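Local coordinates for thioredoxin family protein (Pseudomonas aeruginosa, PDB 1Z6N) that is of unknown function but belongs to the thioredoxin family, binds magnesium, and may act in thiol redox chemistry, at residues R33-E37 with A75-R81; R57-E63 with E87-K93. One frame throughout, in Å; residues are numbered along the deposited sequence.

In the fold
Both contacts belong to one thioredoxin-type domain, and together they illustrate how a beta-alpha-beta unit is built and then covered. Along the chain their segments alternate: 33-37, 57-63, 75-81, 87-93. Interaction 2 joins the two parallel strands 56-61 and 86-91 of a four-stranded mixed sheet; interaction 1 lies on helix 67-82, which connects those strands, where helix 23-39 packs on it. The centres are about 16 Å apart, yet they meet where Leu76 and Asp77 of the connecting helix touch Leu88 of the edge strand. The order outward is therefore sheet, crossover helix, outer helix. The putative CxxC pair, Cys66 and Cys69, lies at the start of that crossover helix.

Interaction 1 (R33-E37 with A75-R81); sequences RQKLE and ALDFAQR
Phe78 turns its ring toward helix 23-39 and lies against Leu36 and Glu37: its CD2 is 3.7 Å from Leu36 CG, and its CE1 is 3.5 Å from Glu37 CG. Both segments are regular alpha-helix, their axes approaching to 10.0 Å and crossing at -52°, with the N-to-C directions 52° apart. The CA atoms of Arg33 and Ala75 come within 6.8 Å. From there the helices diverge, and longer side chains fill the widening gap. Phe78 takes chi1 t with chi2 near 60°. Leu36 (chi1 t, chi2 p) points toward the other helix and sets its CD2 3.8 Å from Ala75 CB, so the apolar layer is Leu36 against Ala75 and Phe78.

Beside it, Glu37 and Arg81 form a charged pair at the exposed edge, backed by the buried Asp77. Arg81 (chi1 m, chi2 t, chi3 m) bonds through NE to Asp77 OD2 at 2.9 Å, one turn back on its own helix, while across the gap NH2 meets Glu37 OE2 at 2.8 Å and NH1 reaches Glu37 OE2 weakly at 3.1 Å, giving a salt-bridge network. Arg33 stays at its margin, with CG 3.5 Å from Arg81 NH2. A water mediates here, donating to Asp77 OD2 at 2.7 Å and accepting from Arg81 NH2 at 3.1 Å and, weakly, from Arg33 NE at 3.3 Å. Apolar contacts and ionic network thus lie side by side in one helix-helix interface. Helix 151-164 borders the pair through Leu151, which touches Leu36 and Ala75; Phe14 of helix 14-19 covers Arg33 and Asp77, and Leu76 turns away from helix 23-39 to reach Leu88 on strand 86-91.

Interaction 2 (R57-E63 with E87-K93); sequences RLLVAGE and ELAIISK
The paired strands of a right-handed beta-alpha-beta crossover, a building block of the thioredoxin fold, meet here in parallel. Strands 57-61 and 87-91 run 4.6 Å apart with a -25° twist, in the register Arg57-Glu87, Leu58-Leu88, Leu59-Ala89, Val60-Ile90 and Ala61-Ile91. Extended backbones are stitched by Leu58 N to Glu87 O (2.8 Å), Ala89 N to Leu58 O (3.0 Å), Val60 N to Ala89 O (2.9 Å), Ile91 N to Val60 O (2.8 Å) and Gly62 N to Ile91 O (3.0 Å).

On the face bearing Leu58, Val60, Leu88 and Ile90, branched side chains abut: Leu58 CD1 lies 3.7 Å from Leu88 CD1, and Val60 CB (chi1 t) 3.9 Å from Ile90 CG1. Helix 67-82 covers this relief, Leu73 meeting Val60 and Leu76 meeting Leu88. On the opposite face large and small residues alternate diagonally. Leu59 stands beside small Ala89, and Ile91 (chi1 p) rises beside Ala61, its CG1 4.1 Å from Ala61 CB; the two bulky residues also meet, Leu59 CD1 to Ile91 CG2 at 4.3 Å. Helix 4-10 packs here, with Phe8 on Ala89 and Leu7 on Leu59.

Past the strands the chains remain joined: Ser92 is the N-cap of helix 93-99, its OG bonding Arg95 N, while the Glu63 carboxylate accepts from the amide of Lys93, the residue after Ser92, with Lys93 N 2.9 Å from Glu63 OE1.

Interaction 1 (R33-E37 with A75-R81)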
loop_
_atom_site.group_PDB
_atom_site.type_symbol
_atom_site.label_atom_id
_atom_site.label_comp_id
_atom_site.label_asym_id
_atom_site.label_seq_id
_atom_site.Cartn_x
_atom_site.Cartn_y
_atom_site.Cartn_z
ATOM N N ARG A 33 3.362 12.638 0.586
ATOM C CA ARG A 33 4.487 12.239 1.417
ATOM C C ARG A 33 4.870 13.362 2.381
ATOM O O ARG A 33 5.011 13.138 3.585
ATOM C CB ARG A 33 5.670 11.826 0.543
ATOM C CG ARG A 33 6.889 11.342 1.298
ATOM C CD ARG A 33 8.134 11.250 0.390
ATOM N NE ARG A 33 7.976 10.418 -0.810
ATOM C CZ ARG A 33 8.467 10.750 -2.008
ATOM N NH1 ARG A 33 9.118 11.900 -2.168
ATOM N NH2 ARG A 33 8.294 9.951 -3.053
ATOM N N GLN A 34 5.001 14.576 1.858
ATOM C CA GLN A 34 5.337 15.726 2.699
ATOM C C GLN A 34 4.273 15.990 3.772
ATOM O O GLN A 34 4.614 16.405 4.883
ATOM C CB GLN A 34 5.583 16.976 1.843
ATOM C CG GLN A 34 6.125 18.171 2.601
ATOM C CD GLN A 34 6.379 19.330 1.678
ATOM O OE1 GLN A 34 6.221 20.493 2.060
ATOM N NE2 GLN A 34 6.763 19.020 0.435
ATOM N N LYS A 35 3.002 15.772 3.433
ATOM C CA LYS A 35 1.904 15.962 4.396
ATOM C C LYS A 35 2.049 15.025 5.583
ATOM O O LYS A 35 1.967 15.441 6.748
ATOM C CB LYS A 35 0.524 15.798 3.747
ATOM C CG LYS A 35 -0.642 15.856 4.758
ATOM C CD LYS A 35 -1.979 15.927 4.046
ATOM C CE LYS A 35 -3.136 16.046 5.031
ATOM N NZ LYS A 35 -4.310 16.629 4.326
ATOM N N LEU A 36 2.262 13.750 5.273
ATOM C CA LEU A 36 2.470 12.741 6.296
ATOM C C LEU A 36 3.732 13.053 7.094
ATOM O O LEU A 36 3.723 12.978 8.325
ATOM C CB LEU A 36 2.549 11.361 5.635
ATOM C CG LEU A 36 2.155 10.125 6.429
ATOM C CD1 LEU A 36 0.884 10.330 7.243
ATOM C CD2 LEU A 36 2.001 8.985 5.435
ATOM N N GLU A 37 4.794 13.457 6.400
ATOM C CA GLU A 37 6.078 13.790 7.029
ATOM C C GLU A 37 6.055 15.033 7.931
ATOM O O GLU A 37 6.774 15.082 8.936
ATOM C CB GLU A 37 7.187 13.915 5.980
ATOM C CG GLU A 37 7.592 12.555 5.418
ATOM C CD GLU A 37 8.627 12.615 4.313
ATOM O OE1 GLU A 37 9.060 13.721 3.919
ATOM O OE2 GLU A 37 9.008 11.529 3.835
ATOM N N ALA A 75 1.799 6.598 1.596
ATOM C CA ALA A 75 1.706 6.279 3.036
ATOM C C ALA A 75 2.455 4.992 3.372
ATOM O O ALA A 75 3.210 4.942 4.354
ATOM C CB ALA A 75 0.242 6.196 3.480
ATOM N N LEU A 76 2.242 3.949 2.572
ATOM C CA LEU A 76 2.883 2.663 2.833
ATOM C C LEU A 76 4.402 2.737 2.619
ATOM O O LEU A 76 5.160 2.100 3.345
ATOM C CB LEU A 76 2.230 1.527 2.031
ATOM C CG LEU A 76 0.773 1.228 2.436
ATOM C CD1 LEU A 76 0.207 0.131 1.550
ATOM C CD2 LEU A 76 0.657 0.839 3.924
ATOM N N ASP A 77 4.839 3.539 1.658
ATOM C CA ASP A 77 6.271 3.781 1.502
ATOM C C ASP A 77 6.868 4.496 2.712
ATOM O O ASP A 77 7.979 4.172 3.165
ATOM C CB ASP A 77 6.549 4.574 0.232
ATOM C CG ASP A 77 8.006 4.989 0.130
ATOM O OD1 ASP A 77 8.849 4.096 -0.119
ATOM O OD2 ASP A 77 8.293 6.195 0.316
ATOM N N PHE A 78 6.130 5.457 3.257
ATOM C CA PHE A 78 6.578 6.134 4.477
ATOM C C PHE A 78 6.780 5.107 5.595
ATOM O O PHE A 78 7.804 5.124 6.281
ATOM C CB PHE A 78 5.592 7.229 4.854
ATOM C CG PHE A 78 5.991 8.029 6.064
ATOM C CD1 PHE A 78 7.182 8.756 6.092
ATOM C CD2 PHE A 78 5.146 8.094 7.162
ATOM C CE1 PHE A 78 7.532 9.509 7.228
ATOM C CE2 PHE A 78 5.490 8.851 8.292
ATOM C CZ PHE A 78 6.681 9.551 8.312
ATOM N N ALA A 79 5.840 4.171 5.726
ATOM C CA ALA A 79 5.951 3.110 6.735
ATOM C C ALA A 79 7.179 2.232 6.516
ATOM O O ALA A 79 7.880 1.895 7.465
ATOM C CB ALA A 79 4.677 2.263 6.795
ATOM N N GLN A 80 7.466 1.879 5.258
ATOM C CA GLN A 80 8.624 1.038 4.985
ATOM C C GLN A 80 9.947 1.777 5.244
ATOM O O GLN A 80 10.956 1.163 5.599
ATOM C CB GLN A 80 8.561 0.474 3.566
ATOM C CG GLN A 80 9.174 1.353 2.484
ATOM C CD GLN A 80 9.168 0.674 1.123
ATOM O OE1 GLN A 80 8.932 1.306 0.066
ATOM N NE2 GLN A 80 9.406 -0.628 1.132
ATOM N N ARG A 81 9.939 3.100 5.088
ATOM C CA ARG A 81 11.129 3.885 5.388
ATOM C C ARG A 81 11.369 3.979 6.897
ATOM O O ARG A 81 12.516 4.010 7.347
ATOM C CB ARG A 81 11.037 5.267 4.737
ATOM C CG ARG A 81 11.171 5.164 3.225
ATOM C CD ARG A 81 11.225 6.514 2.533
ATOM N NE ARG A 81 9.933 7.196 2.525
ATOM C CZ ARG A 81 9.661 8.290 3.232
ATOM N NH1 ARG A 81 10.592 8.826 4.016
ATOM N NH2 ARG A 81 8.458 8.853 3.155
HETATM O O HOH W 1 6.419 8.084 0.931
#

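Interaction 2 (R57-E63 with E87-K93)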
loop_
_atom_site.group_PDB
_atom_site.type_symbol
_atom_site.label_atom_id
_atom_site.label_comp_id
_atom_site.label_asym_id
_atom_site.label_seq_id
_atom_site.Cartn_x
_atom_site.Cartn_y
_atom_site.Cartn_z
ATOM N N ARG A 57 6.325 -8.626 3.472
ATOM C CA ARG A 57 6.419 -8.158 2.098
ATOM C C ARG A 57 5.048 -7.705 1.629
ATOM O O ARG A 57 4.061 -8.424 1.803
ATOM C CB ARG A 57 6.942 -9.282 1.210
ATOM C CG ARG A 57 8.387 -9.633 1.522
ATOM C CD ARG A 57 8.902 -10.650 0.541
ATOM N NE ARG A 57 10.230 -11.141 0.893
ATOM C CZ ARG A 57 10.455 -12.204 1.660
ATOM N NH1 ARG A 57 9.439 -12.890 2.167
ATOM N NH2 ARG A 57 11.697 -12.583 1.917
ATOM N N LEU A 58 4.984 -6.509 1.042
ATOM C CA LEU A 58 3.747 -5.993 0.483
ATOM C C LEU A 58 3.879 -6.108 -1.034
ATOM O O LEU A 58 4.643 -5.359 -1.649
ATOM C CB LEU A 58 3.525 -4.532 0.912
ATOM C CG LEU A 58 3.507 -4.229 2.418
ATOM C CD1 LEU A 58 3.140 -2.772 2.718
ATOM C CD2 LEU A 58 2.577 -5.173 3.163
ATOM N N LEU A 59 3.189 -7.097 -1.605
ATOM C CA LEU A 59 3.091 -7.238 -3.059
ATOM C C LEU A 59 1.933 -6.371 -3.521
ATOM O O LEU A 59 0.769 -6.614 -3.183
ATOM C CB LEU A 59 2.864 -8.695 -3.471
ATOM C CG LEU A 59 2.651 -8.933 -4.970
ATOM C CD1 LEU A 59 3.853 -8.437 -5.809
ATOM C CD2 LEU A 59 2.409 -10.411 -5.214
ATOM N N VAL A 60 2.265 -5.345 -4.297
ATOM C CA VAL A 60 1.284 -4.335 -4.650
ATOM C C VAL A 60 1.019 -4.301 -6.141
ATOM O O VAL A 60 1.954 -4.347 -6.918
ATOM C CB VAL A 60 1.807 -2.928 -4.260
ATOM C CG1 VAL A 60 0.806 -1.840 -4.646
ATOM C CG2 VAL A 60 2.110 -2.853 -2.763
ATOM N N ALA A 61 -0.251 -4.238 -6.540
ATOM C CA ALA A 61 -0.567 -3.904 -7.932
ATOM C C ALA A 61 -1.045 -2.454 -7.944
ATOM O O ALA A 61 -1.986 -2.083 -7.234
ATOM C CB ALA A 61 -1.648 -4.817 -8.484
ATOM N N GLY A 62 -0.365 -1.624 -8.733
ATOM C CA GLY A 62 -0.664 -0.200 -8.724
ATOM C C GLY A 62 -0.138 0.485 -9.963
ATOM O O GLY A 62 0.629 -0.100 -10.734
ATOM N N GLU A 63 -0.576 1.730 -10.146
ATOM C CA GLU A 63 -0.220 2.527 -11.325
ATOM C C GLU A 63 -0.100 3.985 -10.893
ATOM O O GLU A 63 -0.903 4.478 -10.091
ATOM C CB GLU A 63 -1.312 2.446 -12.386
ATOM C CG GLU A 63 -1.636 1.019 -12.881
ATOM C CD GLU A 63 -0.932 0.599 -14.174
ATOM O OE1 GLU A 63 -0.715 -0.617 -14.347
ATOM O OE2 GLU A 63 -0.669 1.459 -15.031
ATOM N N GLU A 87 8.675 -4.311 3.338
ATOM C CA GLU A 87 9.165 -3.956 2.003
ATOM C C GLU A 87 8.055 -4.064 0.958
ATOM O O GLU A 87 7.357 -5.081 0.926
ATOM C CB GLU A 87 10.308 -4.879 1.554
ATOM C CG GLU A 87 10.958 -4.398 0.233
ATOM C CD GLU A 87 12.040 -5.326 -0.352
ATOM O OE1 GLU A 87 12.436 -6.313 0.296
ATOM O OE2 GLU A 87 12.486 -5.042 -1.490
ATOM N N LEU A 88 7.929 -3.038 0.108
ATOM C CA LEU A 88 6.956 -3.006 -1.002
ATOM C C LEU A 88 7.635 -3.348 -2.306
ATOM O O LEU A 88 8.751 -2.891 -2.556
ATOM C CB LEU A 88 6.372 -1.592 -1.213
ATOM C CG LEU A 88 5.293 -0.989 -0.329
ATOM C CD1 LEU A 88 5.823 -0.790 1.082
ATOM C CD2 LEU A 88 4.835 0.342 -0.909
ATOM N N ALA A 89 6.929 -4.106 -3.151
ATOM C CA ALA A 89 7.320 -4.235 -4.563
ATOM C C ALA A 89 6.044 -4.103 -5.359
ATOM O O ALA A 89 5.003 -4.650 -4.965
ATOM C CB ALA A 89 7.960 -5.569 -4.827
ATOM N N ILE A 90 6.114 -3.399 -6.487
ATOM C CA ILE A 90 4.887 -3.004 -7.205
ATOM C C ILE A 90 4.877 -3.534 -8.640
ATOM O O ILE A 90 5.815 -3.303 -9.408
ATOM C CB ILE A 90 4.779 -1.463 -7.234
ATOM C CG1 ILE A 90 4.751 -0.931 -5.788
ATOM C CG2 ILE A 90 3.513 -1.001 -7.931
ATOM C CD1 ILE A 90 5.279 0.523 -5.638
ATOM N N ILE A 91 3.820 -4.285 -8.952
ATOM C CA ILE A 91 3.543 -4.778 -10.313
ATOM C C ILE A 91 2.363 -4.012 -10.890
ATOM O O ILE A 91 1.703 -3.235 -10.180
ATOM C CB ILE A 91 3.226 -6.284 -10.329
ATOM C CG1 ILE A 91 1.967 -6.586 -9.493
ATOM C CG2 ILE A 91 4.437 -7.078 -9.862
ATOM C CD1 ILE A 91 1.477 -8.057 -9.601
ATOM N N SER A 92 2.138 -4.183 -12.193
ATOM C CA SER A 92 1.101 -3.396 -12.877
ATOM C C SER A 92 -0.309 -3.913 -12.596
ATOM O O SER A 92 -0.510 -5.061 -12.179
ATOM C CB SER A 92 1.322 -3.421 -14.375
ATOM O OG SER A 92 1.013 -4.721 -14.860
ATOM N N LYS A 93 -1.318 -3.083 -12.870
ATOM C CA LYS A 93 -2.695 -3.532 -12.821
ATOM C C LYS A 93 -2.920 -4.691 -13.780
ATOM O O LYS A 93 -3.575 -5.686 -13.428
ATOM C CB LYS A 93 -3.604 -2.356 -13.182
ATOM C CG LYS A 93 -5.080 -2.723 -13.163
ATOM C CD LYS A 93 -5.952 -1.494 -13.434
ATOM C CE LYS A 93 -7.390 -1.929 -13.796
ATOM N NZ LYS A 93 -8.240 -0.790 -14.231
#